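Local coordinates for group B streptococcal R4 surface protein (PDB 6S5X) that is a peptidoglycan-anchored streptococcal surface protein whose Rib domains, one of which is described here, are implicated in infection and probably serve as immunoglobulin-like structural units, at residues A[11-17]-A[29-33]; A[19-25]-A[49-54]; A[40-46]-A[60-66]; A[55-61]-A[73-79]. All coordinates share one frame. Residues are numbered along the deposited sequence.

The four contacts lie within one immunoglobulin-like Rib domain. Contacts 3 and 4 pair three of the sheet's four strands: they share K60 and V61 of strand 55-64, which pairs with strand 42-45 in contact 3 and with strand 70-80 in contact 4. Contact 1, its centre about 11 Å from those of contacts 3 and 4, lays two loop segments over the valines of that sheet, S30 and I31 meeting V61. Contact 2 ties turns together at one end, its centre about 21 Å from that of contact 3. Toward the other end a sodium ion is bound by A7, N10 and D71, with the side chains of P12 and Y65 about 4 and 5 Å from it.

Contact 1 of 4, residues A[11-17]-A[29-33]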
loop_
_atom_site.group_PDB
_atom_site.type_symbol
_atom_site.label_atom_id
_atom_site.label_comp_id
_atom_site.label_asym_id
_atom_site.label_seq_id
_atom_site.Cartn_x
_atom_site.Cartn_y
_atom_site.Cartn_z
ATOM N N ASP A 11 10.740 -4.529 -4.914
ATOM C CA ASP A 11 10.831 -3.705 -3.711
ATOM C C ASP A 11 9.800 -2.579 -3.783
ATOM O O ASP A 11 10.091 -1.470 -4.233
ATOM C CB ASP A 11 12.257 -3.172 -3.532
ATOM C CG ASP A 11 12.519 -2.649 -2.109
ATOM O OD1 ASP A 11 11.822 -3.053 -1.149
ATOM O OD2 ASP A 11 13.428 -1.820 -1.953
ATOM N N PRO A 12 8.577 -2.839 -3.372
ATOM C CA PRO A 12 7.576 -1.762 -3.398
ATOM C C PRO A 12 7.942 -0.670 -2.409
ATOM O O PRO A 12 8.431 -0.944 -1.310
ATOM C CB PRO A 12 6.275 -2.456 -2.998
ATOM C CG PRO A 12 6.645 -3.776 -2.474
ATOM C CD PRO A 12 8.027 -4.123 -2.889
ATOM N N ALA A 13 7.713 0.575 -2.812
ATOM C CA ALA A 13 8.044 1.733 -1.995
ATOM C C ALA A 13 6.772 2.395 -1.505
ATOM O O ALA A 13 5.884 2.695 -2.300
ATOM C CB ALA A 13 8.881 2.753 -2.757
ATOM N N GLY A 14 6.681 2.589 -0.203
ATOM C CA GLY A 14 5.545 3.294 0.361
ATOM C C GLY A 14 5.526 4.763 -0.007
ATOM O O GLY A 14 6.566 5.405 -0.193
ATOM N N LYS A 15 4.305 5.297 -0.080
ATOM C CA LYS A 15 4.029 6.697 -0.370
ATOM C C LYS A 15 2.942 7.183 0.580
ATOM O O LYS A 15 1.894 6.543 0.717
ATOM C CB LYS A 15 3.561 6.821 -1.834
ATOM C CG LYS A 15 3.517 8.150 -2.463
ATOM C CD LYS A 15 2.834 7.998 -3.813
ATOM C CE LYS A 15 3.251 9.067 -4.796
ATOM N NZ LYS A 15 2.068 9.752 -5.376
ATOM N N ASP A 16 3.202 8.309 1.228
ATOM C CA ASP A 16 2.202 8.965 2.058
ATOM C C ASP A 16 1.153 9.595 1.150
ATOM O O ASP A 16 1.443 10.047 0.036
ATOM C CB ASP A 16 2.891 10.000 2.959
ATOM C CG ASP A 16 3.837 9.346 3.984
ATOM O OD1 ASP A 16 3.836 8.082 4.070
ATOM O OD2 ASP A 16 4.579 10.076 4.688
ATOM N N GLN A 17 -0.080 9.584 1.606
ATOM C CA GLN A 17 -1.134 10.289 0.901
ATOM C C GLN A 17 -1.944 11.073 1.913
ATOM O O GLN A 17 -1.901 10.813 3.120
ATOM C CB GLN A 17 -2.002 9.327 0.042
ATOM C CG GLN A 17 -2.746 8.213 0.731
ATOM C CD GLN A 17 -3.746 7.506 -0.228
ATOM O OE1 GLN A 17 -4.614 8.136 -0.833
ATOM N NE2 GLN A 17 -3.600 6.202 -0.359
ATOM N N ASP A 29 -2.706 4.295 -4.170
ATOM C CA ASP A 29 -2.175 5.645 -4.034
ATOM C C ASP A 29 -1.149 5.746 -2.907
ATOM O O ASP A 29 -0.608 6.832 -2.668
ATOM C CB ASP A 29 -3.360 6.606 -3.823
ATOM C CG ASP A 29 -4.220 6.778 -5.098
ATOM O OD1 ASP A 29 -3.683 6.634 -6.229
ATOM O OD2 ASP A 29 -5.440 7.035 -4.981
ATOM N N SER A 30 -0.917 4.652 -2.184
ATOM C CA SER A 30 0.106 4.536 -1.154
ATOM C C SER A 30 1.344 3.772 -1.626
ATOM O O SER A 30 2.190 3.426 -0.802
ATOM C CB SER A 30 -0.480 3.853 0.080
ATOM O OG SER A 30 -1.386 4.718 0.760
ATOM N N ILE A 31 1.437 3.461 -2.916
ATOM C CA ILE A 31 2.592 2.779 -3.488
ATOM C C ILE A 31 3.187 3.676 -4.553
ATOM O O ILE A 31 2.462 4.167 -5.421
ATOM C CB ILE A 31 2.213 1.408 -4.077
ATOM C CG1 ILE A 31 1.701 0.525 -2.953
ATOM C CG2 ILE A 31 3.434 0.806 -4.785
ATOM C CD1 ILE A 31 2.756 0.232 -1.920
ATOM N N GLY A 32 4.504 3.900 -4.491
ATOM C CA GLY A 32 5.119 4.851 -5.393
ATOM C C GLY A 32 5.646 4.267 -6.689
ATOM O O GLY A 32 6.050 5.015 -7.586
ATOM N N ASN A 33 5.695 2.949 -6.818
ATOM C CA ASN A 33 6.302 2.330 -8.000
ATOM C C ASN A 33 5.486 1.142 -8.487
ATOM O O ASN A 33 6.032 0.115 -8.913
ATOM C CB ASN A 33 7.744 1.904 -7.715
ATOM C CG ASN A 33 7.867 0.914 -6.566
ATOM O OD1 ASN A 33 7.040 0.873 -5.651
ATOM N ND2 ASN A 33 8.948 0.115 -6.603
HETATM O O HOH W 1 -0.060 6.371 2.302
HETATM O O HOH W 2 -0.707 9.259 -3.768
HETATM O O HOH W 3 -6.531 7.253 -2.463
#
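Five hydrogen bonds join segments 11-17 and 29-33, which run in opposite directions. Two are backbone bonds flanking the single bridge between G14 and I31: G32 N donates to A13 O (2.9 Å) and K15 N to S30 O (2.9 Å). Beyond G32 a side chain takes over the hydrogen bonding. The carboxamide of N33 accepts from A13 N through OD1 (2.9 Å) and donates from ND2 to D11 O (3.1 Å), so asparagine stands in for a backbone peptide and serves the groups on both sides of P12, which has no N-H. At the far end Q17 NE2 donates to S30 OG (2.9 Å) and also reaches the carbonyl of K26. The serine hydroxyl gives its proton to water W1 (OG to water O, 2.6 Å), which donates to K15 O (2.5 Å). Water W3 donates to Q17 OE1 (2.7 Å) and D29 OD2 (2.8 Å), while W2 donates to D29 O (2.7 Å) and accepts from K15 NZ (3.2 Å). Beneath this polar layer S30 and I31 pack on V61, and P12 on V63 and V73. The result is an isolated beta bridge between loops, lying over the sheet of an immunoglobulin-like Rib domain.

Contact 2 of 4, residues A[19-25]-A[49-54]; sequences VNVGETP and VDTATP
Segment 19-25 leaves strand 17-20 through a type II beta turn, N20 to E23, and segment 49-54 is irregular loop leading into strand 55-64. The turn has V21 at phi/psi -48/134° and G22 at 88/-18°, where a side chain would jam against the preceding carbonyl, hence glycine; E23 N closes it on N20 O (3.0 Å). The segments run in opposite directions, with CA-CA distances of 5.2 Å for G22-T51 and 7.5 Å for P25-V49. G22 N donates to T51 O (2.8 Å), which lies 3.3 Å from V21 CA. Among the side chains, E23 folds back so that OE1 accepts from N20 N (2.8 Å). D50 makes an Asx turn, its OD1 accepting from A52 N (3.0 Å). V21, chi1 t, places CG2 4.0 Å from P54 CD, and P25 CG sits 4.0 Å from V49 CB. Such turn-to-loop packing joins two connections at one end of the sheet of this immunoglobulin-like domain, where the backbone of V19 and V21 bonds to strand 70-80. T51 suits the centre because it is both polar and apolar: with chi1 p, its CG2 lies 4.0 Å from P25 CD and its OG1 donates to E23 O at 2.8 Å.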
loop_
_atom_site.group_PDB
_atom_site.type_symbol
_atom_site.label_atom_id
_atom_site.label_comp_id
_atom_site.label_asym_id
_atom_site.label_seq_id
_atom_site.Cartn_x
_atom_site.Cartn_y
_atom_site.Cartn_z
ATOM N N VAL A 19 -5.797 12.813 2.581
ATOM C CA VAL A 19 -7.200 12.776 2.208
ATOM C C VAL A 19 -7.985 13.637 3.189
ATOM O O VAL A 19 -7.513 13.964 4.279
ATOM C CB VAL A 19 -7.800 11.351 2.164
ATOM C CG1 VAL A 19 -6.997 10.441 1.206
ATOM C CG2 VAL A 19 -7.869 10.728 3.557
ATOM N N ASN A 20 -9.209 13.978 2.791
ATOM C CA ASN A 20 -10.111 14.713 3.659
ATOM C C ASN A 20 -10.898 13.749 4.534
ATOM O O ASN A 20 -11.085 12.567 4.212
ATOM C CB ASN A 20 -11.063 15.569 2.837
ATOM C CG ASN A 20 -10.341 16.641 2.057
ATOM O OD1 ASN A 20 -9.365 17.209 2.524
ATOM N ND2 ASN A 20 -10.782 16.868 0.828
ATOM N N VAL A 21 -11.358 14.269 5.670
ATOM C CA VAL A 21 -12.222 13.489 6.543
ATOM C C VAL A 21 -13.336 12.854 5.729
ATOM O O VAL A 21 -13.966 13.515 4.896
ATOM C CB VAL A 21 -12.822 14.364 7.659
ATOM C CG1 VAL A 21 -13.910 13.608 8.387
ATOM C CG2 VAL A 21 -11.727 14.776 8.659
ATOM N N GLY A 22 -13.588 11.574 5.972
ATOM C CA GLY A 22 -14.653 10.858 5.319
ATOM C C GLY A 22 -14.294 10.209 3.995
ATOM O O GLY A 22 -15.029 9.333 3.541
ATOM N N GLU A 23 -13.203 10.620 3.354
ATOM C CA GLU A 23 -12.828 10.052 2.066
ATOM C C GLU A 23 -12.265 8.653 2.287
ATOM O O GLU A 23 -11.765 8.329 3.364
ATOM C CB GLU A 23 -11.802 10.943 1.360
ATOM C CG GLU A 23 -12.347 12.301 0.926
ATOM C CD GLU A 23 -11.394 13.106 0.036
ATOM O OE1 GLU A 23 -10.173 13.104 0.261
ATOM O OE2 GLU A 23 -11.886 13.727 -0.924
ATOM N N THR A 24 -12.303 7.834 1.248
ATOM C CA THR A 24 -11.784 6.471 1.384
ATOM C C THR A 24 -10.531 6.310 0.537
ATOM O O THR A 24 -10.615 6.336 -0.705
ATOM C CB THR A 24 -12.836 5.423 1.009
ATOM O OG1 THR A 24 -14.018 5.648 1.795
ATOM C CG2 THR A 24 -12.275 4.000 1.269
ATOM N N PRO A 25 -9.350 6.206 1.136
ATOM C CA PRO A 25 -8.140 6.101 0.324
ATOM C C PRO A 25 -8.059 4.760 -0.372
ATOM O O PRO A 25 -8.602 3.756 0.105
ATOM C CB PRO A 25 -7.001 6.255 1.348
ATOM C CG PRO A 25 -7.592 5.796 2.659
ATOM C CD PRO A 25 -9.052 6.158 2.578
ATOM N N VAL A 49 -8.762 1.971 6.649
ATOM C CA VAL A 49 -8.209 3.190 7.230
ATOM C C VAL A 49 -9.332 4.020 7.830
ATOM O O VAL A 49 -10.373 4.206 7.204
ATOM C CB VAL A 49 -7.458 3.996 6.173
ATOM C CG1 VAL A 49 -6.943 5.276 6.787
ATOM C CG2 VAL A 49 -6.344 3.117 5.610
ATOM N N ASP A 50 -9.119 4.493 9.052
ATOM C CA ASP A 50 -10.051 5.379 9.750
ATOM C C ASP A 50 -9.882 6.808 9.235
ATOM O O ASP A 50 -8.816 7.406 9.391
ATOM C CB ASP A 50 -9.793 5.311 11.256
ATOM C CG ASP A 50 -10.398 6.468 11.995
ATOM O OD1 ASP A 50 -11.488 6.881 11.578
ATOM O OD2 ASP A 50 -9.820 6.945 12.996
ATOM N N THR A 51 -10.915 7.353 8.597
ATOM C CA THR A 51 -10.861 8.742 8.149
ATOM C C THR A 51 -11.973 9.577 8.772
ATOM O O THR A 51 -12.297 10.662 8.258
ATOM C CB THR A 51 -10.930 8.856 6.622
ATOM O OG1 THR A 51 -12.219 8.443 6.137
ATOM C CG2 THR A 51 -9.850 8.026 5.968
ATOM N N ALA A 52 -12.560 9.118 9.878
ATOM C CA ALA A 52 -13.670 9.846 10.486
ATOM C C ALA A 52 -13.224 11.084 11.237
ATOM O O ALA A 52 -14.045 11.979 11.472
ATOM C CB ALA A 52 -14.435 8.917 11.432
ATOM N N THR A 53 -11.938 11.174 11.582
ATOM C CA THR A 53 -11.373 12.343 12.240
ATOM C C THR A 53 -9.994 12.631 11.681
ATOM O O THR A 53 -9.307 11.720 11.185
ATOM C CB THR A 53 -11.247 12.138 13.751
ATOM O OG1 THR A 53 -10.319 11.074 13.992
ATOM C CG2 THR A 53 -12.614 11.770 14.377
ATOM N N PRO A 54 -9.542 13.874 11.762
ATOM C CA PRO A 54 -8.223 14.217 11.232
ATOM C C PRO A 54 -7.107 13.580 12.047
ATOM O O PRO A 54 -7.263 13.251 13.224
ATOM C CB PRO A 54 -8.188 15.747 11.334
ATOM C CG PRO A 54 -9.142 16.080 12.481
ATOM C CD PRO A 54 -10.215 15.029 12.403
#

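Contact 3 of 4, residues A[40-46]-A[60-66]; sequences GTTVAFE and KVVVTYP
E46, T41 and K60 lose most surface where strand 42-45 meets strand 60-64 in an antiparallel hairpin, axes 4.5 Å apart at 156°. T42-T64 (T42 N to T64 O 3.0 Å, T64 N to T42 O 2.9 Å) and A44-V62 (A44 N to V62 O 3.0 Å, V62 N to A44 O 2.8 Å) are hydrogen-bonded pairs, V43-V63 and F45-V61 non-hydrogen-bonded. At one end E46 N donates to K60 O (2.8 Å). E46, chi1 and chi2 t, lays OE1 3.5 Å from K60 CD; long K60, chi1 m, packs methylenes there while its amine reaches D74. At the other T41, chi1 m, offers V63 CG1 a methyl (CG2, 3.5 Å) and P38 O a hydroxyl. A water joins T42 OG1 (2.9 Å), T64 OG1 (2.8 Å) and V62 O (2.8 Å). The chemistry implies a two-sided hairpin of this immunoglobulin-like domain: one face apolar, around V43, F45, V61 and V63, the other carrying A44 and V62 beside water-bridged threonines T42 and T64.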
loop_
_atom_site.group_PDB
_atom_site.type_symbol
_atom_site.label_atom_id
_atom_site.label_comp_id
_atom_site.label_asym_id
_atom_site.label_seq_id
_atom_site.Cartn_x
_atom_site.Cartn_y
_atom_site.Cartn_z
ATOM N N GLY A 40 -0.162 -7.881 -12.843
ATOM C CA GLY A 40 -1.012 -8.736 -12.034
ATOM C C GLY A 40 -0.814 -8.646 -10.534
ATOM O O GLY A 40 -1.598 -9.249 -9.778
ATOM N N THR A 41 0.192 -7.919 -10.078
ATOM C CA THR A 41 0.358 -7.664 -8.651
ATOM C C THR A 41 -0.844 -6.887 -8.124
ATOM O O THR A 41 -1.326 -5.957 -8.780
ATOM C CB THR A 41 1.642 -6.851 -8.409
ATOM O OG1 THR A 41 2.791 -7.560 -8.896
ATOM C CG2 THR A 41 1.807 -6.581 -6.948
ATOM N N THR A 42 -1.327 -7.263 -6.934
ATOM C CA THR A 42 -2.416 -6.575 -6.251
ATOM C C THR A 42 -1.886 -5.865 -5.014
ATOM O O THR A 42 -0.882 -6.271 -4.423
ATOM C CB THR A 42 -3.527 -7.542 -5.833
ATOM O OG1 THR A 42 -3.037 -8.424 -4.818
ATOM C CG2 THR A 42 -4.008 -8.332 -7.026
ATOM N N VAL A 43 -2.575 -4.791 -4.635
ATOM C CA VAL A 43 -2.261 -4.050 -3.429
ATOM C C VAL A 43 -3.555 -3.837 -2.647
ATOM O O VAL A 43 -4.632 -3.648 -3.232
ATOM C CB VAL A 43 -1.564 -2.708 -3.731
ATOM C CG1 VAL A 43 -0.231 -2.926 -4.405
ATOM C CG2 VAL A 43 -2.429 -1.872 -4.585
ATOM N N ALA A 44 -3.462 -3.953 -1.330
ATOM C CA ALA A 44 -4.610 -3.747 -0.470
ATOM C C ALA A 44 -4.138 -3.230 0.867
ATOM O O ALA A 44 -3.046 -3.572 1.328
ATOM C CB ALA A 44 -5.395 -5.052 -0.285
ATOM N N PHE A 45 -4.979 -2.433 1.516
ATOM C CA PHE A 45 -4.678 -2.105 2.902
ATOM C C PHE A 45 -4.881 -3.341 3.770
ATOM O O PHE A 45 -5.797 -4.127 3.551
ATOM C CB PHE A 45 -5.555 -0.965 3.408
ATOM C CG PHE A 45 -5.164 0.369 2.868
ATOM C CD1 PHE A 45 -3.928 0.908 3.138
ATOM C CD2 PHE A 45 -6.037 1.071 2.075
ATOM C CE1 PHE A 45 -3.562 2.143 2.646
ATOM C CE2 PHE A 45 -5.691 2.321 1.587
ATOM C CZ PHE A 45 -4.445 2.844 1.863
ATOM N N GLU A 46 -3.999 -3.540 4.746
ATOM C CA GLU A 46 -4.182 -4.690 5.625
ATOM C C GLU A 46 -5.490 -4.564 6.388
ATOM O O GLU A 46 -6.189 -5.556 6.637
ATOM C CB GLU A 46 -3.006 -4.818 6.580
ATOM C CG GLU A 46 -3.067 -6.095 7.396
ATOM C CD GLU A 46 -1.860 -6.281 8.294
ATOM O OE1 GLU A 46 -1.637 -5.428 9.174
ATOM O OE2 GLU A 46 -1.134 -7.283 8.115
ATOM N N LYS A 60 -0.867 -0.264 6.622
ATOM C CA LYS A 60 0.041 -1.200 5.968
ATOM C C LYS A 60 -0.555 -1.600 4.630
ATOM O O LYS A 60 -1.740 -1.950 4.561
ATOM C CB LYS A 60 0.285 -2.444 6.835
ATOM C CG LYS A 60 0.985 -2.184 8.168
ATOM C CD LYS A 60 1.213 -3.492 8.918
ATOM C CE LYS A 60 2.168 -4.425 8.176
ATOM N NZ LYS A 60 3.539 -3.842 8.032
ATOM N N VAL A 61 0.241 -1.530 3.566
ATOM C CA VAL A 61 -0.183 -2.013 2.254
ATOM C C VAL A 61 0.428 -3.398 2.048
ATOM O O VAL A 61 1.645 -3.578 2.181
ATOM C CB VAL A 61 0.220 -1.053 1.127
ATOM C CG1 VAL A 61 -0.194 -1.609 -0.204
ATOM C CG2 VAL A 61 -0.404 0.316 1.335
ATOM N N VAL A 62 -0.429 -4.369 1.774
ATOM C CA VAL A 62 -0.019 -5.722 1.426
ATOM C C VAL A 62 0.031 -5.830 -0.092
ATOM O O VAL A 62 -0.964 -5.590 -0.782
ATOM C CB VAL A 62 -0.968 -6.772 2.018
ATOM C CG1 VAL A 62 -0.486 -8.154 1.639
ATOM C CG2 VAL A 62 -1.021 -6.641 3.510
ATOM N N VAL A 63 1.199 -6.173 -0.594
ATOM C CA VAL A 63 1.493 -6.296 -2.015
ATOM C C VAL A 63 1.589 -7.783 -2.307
ATOM O O VAL A 63 2.460 -8.468 -1.760
ATOM C CB VAL A 63 2.801 -5.582 -2.376
ATOM C CG1 VAL A 63 3.104 -5.697 -3.875
ATOM C CG2 VAL A 63 2.775 -4.150 -1.935
ATOM N N THR A 64 0.672 -8.305 -3.117
ATOM C CA THR A 64 0.604 -9.738 -3.392
ATOM C C THR A 64 0.977 -9.984 -4.843
ATOM O O THR A 64 0.293 -9.523 -5.757
ATOM C CB THR A 64 -0.780 -10.312 -3.091
ATOM O OG1 THR A 64 -1.126 -10.045 -1.723
ATOM C CG2 THR A 64 -0.749 -11.835 -3.302
ATOM N N TYR A 65 2.046 -10.708 -5.051
ATOM C CA TYR A 65 2.540 -10.985 -6.389
ATOM C C TYR A 65 1.823 -12.198 -6.991
ATOM O O TYR A 65 1.226 -13.013 -6.275
ATOM C CB TYR A 65 4.057 -11.235 -6.338
ATOM C CG TYR A 65 4.818 -10.043 -5.805
ATOM C CD1 TYR A 65 5.018 -8.916 -6.594
ATOM C CD2 TYR A 65 5.295 -10.015 -4.500
ATOM C CE1 TYR A 65 5.686 -7.805 -6.091
ATOM C CE2 TYR A 65 5.955 -8.938 -4.004
ATOM C CZ TYR A 65 6.156 -7.819 -4.797
ATOM O OH TYR A 65 6.817 -6.728 -4.266
ATOM N N PRO A 66 1.893 -12.355 -8.318
ATOM C CA PRO A 66 1.160 -13.454 -8.977
ATOM C C PRO A 66 1.580 -14.838 -8.536
ATOM O O PRO A 66 0.782 -15.776 -8.664
ATOM C CB PRO A 66 1.469 -13.242 -10.474
ATOM C CG PRO A 66 1.721 -11.779 -10.593
ATOM C CD PRO A 66 2.449 -11.404 -9.296
HETATM O O HOH W 4 -1.149 -11.104 -7.770
HETATM O O HOH W 5 -2.487 -7.569 -2.054
#

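Contact 4 of 4, residues A[55-61]-A[73-79]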
loop_
_atom_site.group_PDB
_atom_site.type_symbol
_atom_site.label_atom_id
_atom_site.label_comp_id
_atom_site.label_asym_id
_atom_site.label_seq_id
_atom_site.Cartn_x
_atom_site.Cartn_y
_atom_site.Cartn_z
ATOM N N GLY A 55 -5.973 13.398 11.395
ATOM C CA GLY A 55 -4.795 12.858 12.049
ATOM C C GLY A 55 -3.941 12.073 11.083
ATOM O O GLY A 55 -4.329 11.803 9.945
ATOM N N ASP A 56 -2.751 11.700 11.564
ATOM C CA ASP A 56 -1.836 10.821 10.836
ATOM C C ASP A 56 -2.197 9.376 11.167
ATOM O O ASP A 56 -2.028 8.926 12.300
ATOM C CB ASP A 56 -0.386 11.120 11.210
ATOM C CG ASP A 56 0.148 12.406 10.580
ATOM O OD1 ASP A 56 -0.494 12.953 9.655
ATOM O OD2 ASP A 56 1.207 12.886 11.037
ATOM N N LYS A 57 -2.715 8.648 10.187
ATOM C CA LYS A 57 -3.166 7.297 10.424
ATOM C C LYS A 57 -2.124 6.329 9.890
ATOM O O LYS A 57 -1.907 6.295 8.671
ATOM C CB LYS A 57 -4.505 7.053 9.723
ATOM C CG LYS A 57 -5.554 8.160 9.898
ATOM C CD LYS A 57 -5.928 8.382 11.318
ATOM C CE LYS A 57 -6.956 9.527 11.385
ATOM N NZ LYS A 57 -7.777 9.564 12.599
ATOM N N PRO A 58 -1.494 5.498 10.721
ATOM C CA PRO A 58 -0.597 4.480 10.172
ATOM C C PRO A 58 -1.399 3.388 9.513
ATOM O O PRO A 58 -2.488 3.030 9.976
ATOM C CB PRO A 58 0.162 3.958 11.390
ATOM C CG PRO A 58 -0.772 4.217 12.549
ATOM C CD PRO A 58 -1.536 5.466 12.196
ATOM N N ALA A 59 -0.851 2.866 8.416
ATOM C CA ALA A 59 -1.506 1.829 7.647
ATOM C C ALA A 59 -0.441 0.916 7.071
ATOM O O ALA A 59 0.738 1.272 7.018
ATOM C CB ALA A 59 -2.362 2.420 6.534
ATOM N N LYS A 60 -0.867 -0.264 6.622
ATOM C CA LYS A 60 0.041 -1.200 5.968
ATOM C C LYS A 60 -0.555 -1.600 4.630
ATOM O O LYS A 60 -1.740 -1.950 4.561
ATOM C CB LYS A 60 0.285 -2.444 6.835
ATOM C CG LYS A 60 0.985 -2.184 8.168
ATOM C CD LYS A 60 1.213 -3.492 8.918
ATOM C CE LYS A 60 2.168 -4.425 8.176
ATOM N NZ LYS A 60 3.539 -3.842 8.032
ATOM N N VAL A 61 0.241 -1.530 3.566
ATOM C CA VAL A 61 -0.183 -2.013 2.254
ATOM C C VAL A 61 0.428 -3.398 2.048
ATOM O O VAL A 61 1.645 -3.578 2.181
ATOM C CB VAL A 61 0.220 -1.053 1.127
ATOM C CG1 VAL A 61 -0.194 -1.609 -0.204
ATOM C CG2 VAL A 61 -0.404 0.316 1.335
ATOM N N VAL A 73 4.330 -2.832 3.112
ATOM C CA VAL A 73 4.906 -1.504 3.199
ATOM C C VAL A 73 4.154 -0.766 4.291
ATOM O O VAL A 73 2.921 -0.838 4.343
ATOM C CB VAL A 73 4.792 -0.763 1.852
ATOM C CG1 VAL A 73 5.478 0.565 1.909
ATOM C CG2 VAL A 73 5.360 -1.661 0.714
ATOM N N ASP A 74 4.894 -0.140 5.206
ATOM C CA ASP A 74 4.302 0.724 6.219
ATOM C C ASP A 74 4.137 2.122 5.637
ATOM O O ASP A 74 5.104 2.702 5.131
ATOM C CB ASP A 74 5.184 0.790 7.472
ATOM C CG ASP A 74 5.216 -0.520 8.239
ATOM O OD1 ASP A 74 4.144 -1.133 8.416
ATOM O OD2 ASP A 74 6.320 -0.950 8.630
ATOM N N VAL A 75 2.938 2.691 5.741
ATOM C CA VAL A 75 2.682 4.032 5.226
ATOM C C VAL A 75 1.857 4.831 6.230
ATOM O O VAL A 75 1.405 4.328 7.254
ATOM C CB VAL A 75 1.955 4.023 3.859
ATOM C CG1 VAL A 75 2.724 3.179 2.855
ATOM C CG2 VAL A 75 0.551 3.510 4.002
ATOM N N THR A 76 1.677 6.102 5.907
ATOM C CA THR A 76 0.861 7.027 6.676
ATOM C C THR A 76 -0.208 7.603 5.759
ATOM O O THR A 76 0.101 8.055 4.656
ATOM C CB THR A 76 1.700 8.180 7.231
ATOM O OG1 THR A 76 2.719 7.677 8.097
ATOM C CG2 THR A 76 0.800 9.119 8.017
ATOM N N VAL A 77 -1.456 7.603 6.212
ATOM C CA VAL A 77 -2.510 8.331 5.526
ATOM C C VAL A 77 -2.843 9.544 6.374
ATOM O O VAL A 77 -3.347 9.396 7.496
ATOM C CB VAL A 77 -3.746 7.467 5.294
ATOM C CG1 VAL A 77 -4.833 8.289 4.664
ATOM C CG2 VAL A 77 -3.402 6.306 4.368
ATOM N N LYS A 78 -2.571 10.739 5.853
ATOM C CA LYS A 78 -2.858 11.967 6.588
ATOM C C LYS A 78 -4.283 12.403 6.266
ATOM O O LYS A 78 -4.635 12.563 5.093
ATOM C CB LYS A 78 -1.860 13.067 6.240
ATOM C CG LYS A 78 -2.079 14.372 7.038
ATOM C CD LYS A 78 -1.098 15.481 6.636
ATOM C CE LYS A 78 -1.355 16.751 7.441
ATOM N NZ LYS A 78 -0.489 17.887 7.012
ATOM N N VAL A 79 -5.115 12.524 7.295
ATOM C CA VAL A 79 -6.508 12.940 7.145
ATOM C C VAL A 79 -6.621 14.365 7.648
ATOM O O VAL A 79 -6.191 14.671 8.767
ATOM C CB VAL A 79 -7.476 12.019 7.904
ATOM C CG1 VAL A 79 -8.912 12.445 7.630
ATOM C CG2 VAL A 79 -7.224 10.569 7.492
HETATM O O HOH W 6 1.825 0.773 9.593
#
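This is a regular antiparallel strand pairing, the hairpin of strands 55-64 and 70-80 in the middle of the Rib domain's sheet. The two seven-residue segments match end to end, from G55-V79 to V61-V73, with their axes 4.5 Å apart at closest and 150° between directions. Four hydrogen-bonded pairs each contribute two backbone bonds, for instance V77 N to K57 O (2.8 Å) and A59 N to V75 O (2.9 Å). P58 fits because it faces T76 in a non-hydrogen-bonded pair, where its missing N-H costs this ladder nothing. G55, at phi/psi 149/171°, adopts angles that call for glycine. One face is largely aliphatic: A59 CB approaches V75 CG2 (4.0 Å), V61 CG2 lies 4.3 Å from V75 CG2, and the K57 methylenes cover V79 (CG to CG2, 3.8 Å) while its amine bonds to T53 O. The other face is mostly polar, with a salt bridge from K60 NZ to D74 OD1 (2.8 Å); a water donates to that same OD1 (3.2 Å) and to A59 O (2.8 Å). Strand 17-20 flanks 70-80 in parallel, its V19 touching V77 and V79, while on the other side strand 42-45 brings F45 against A59 and V61.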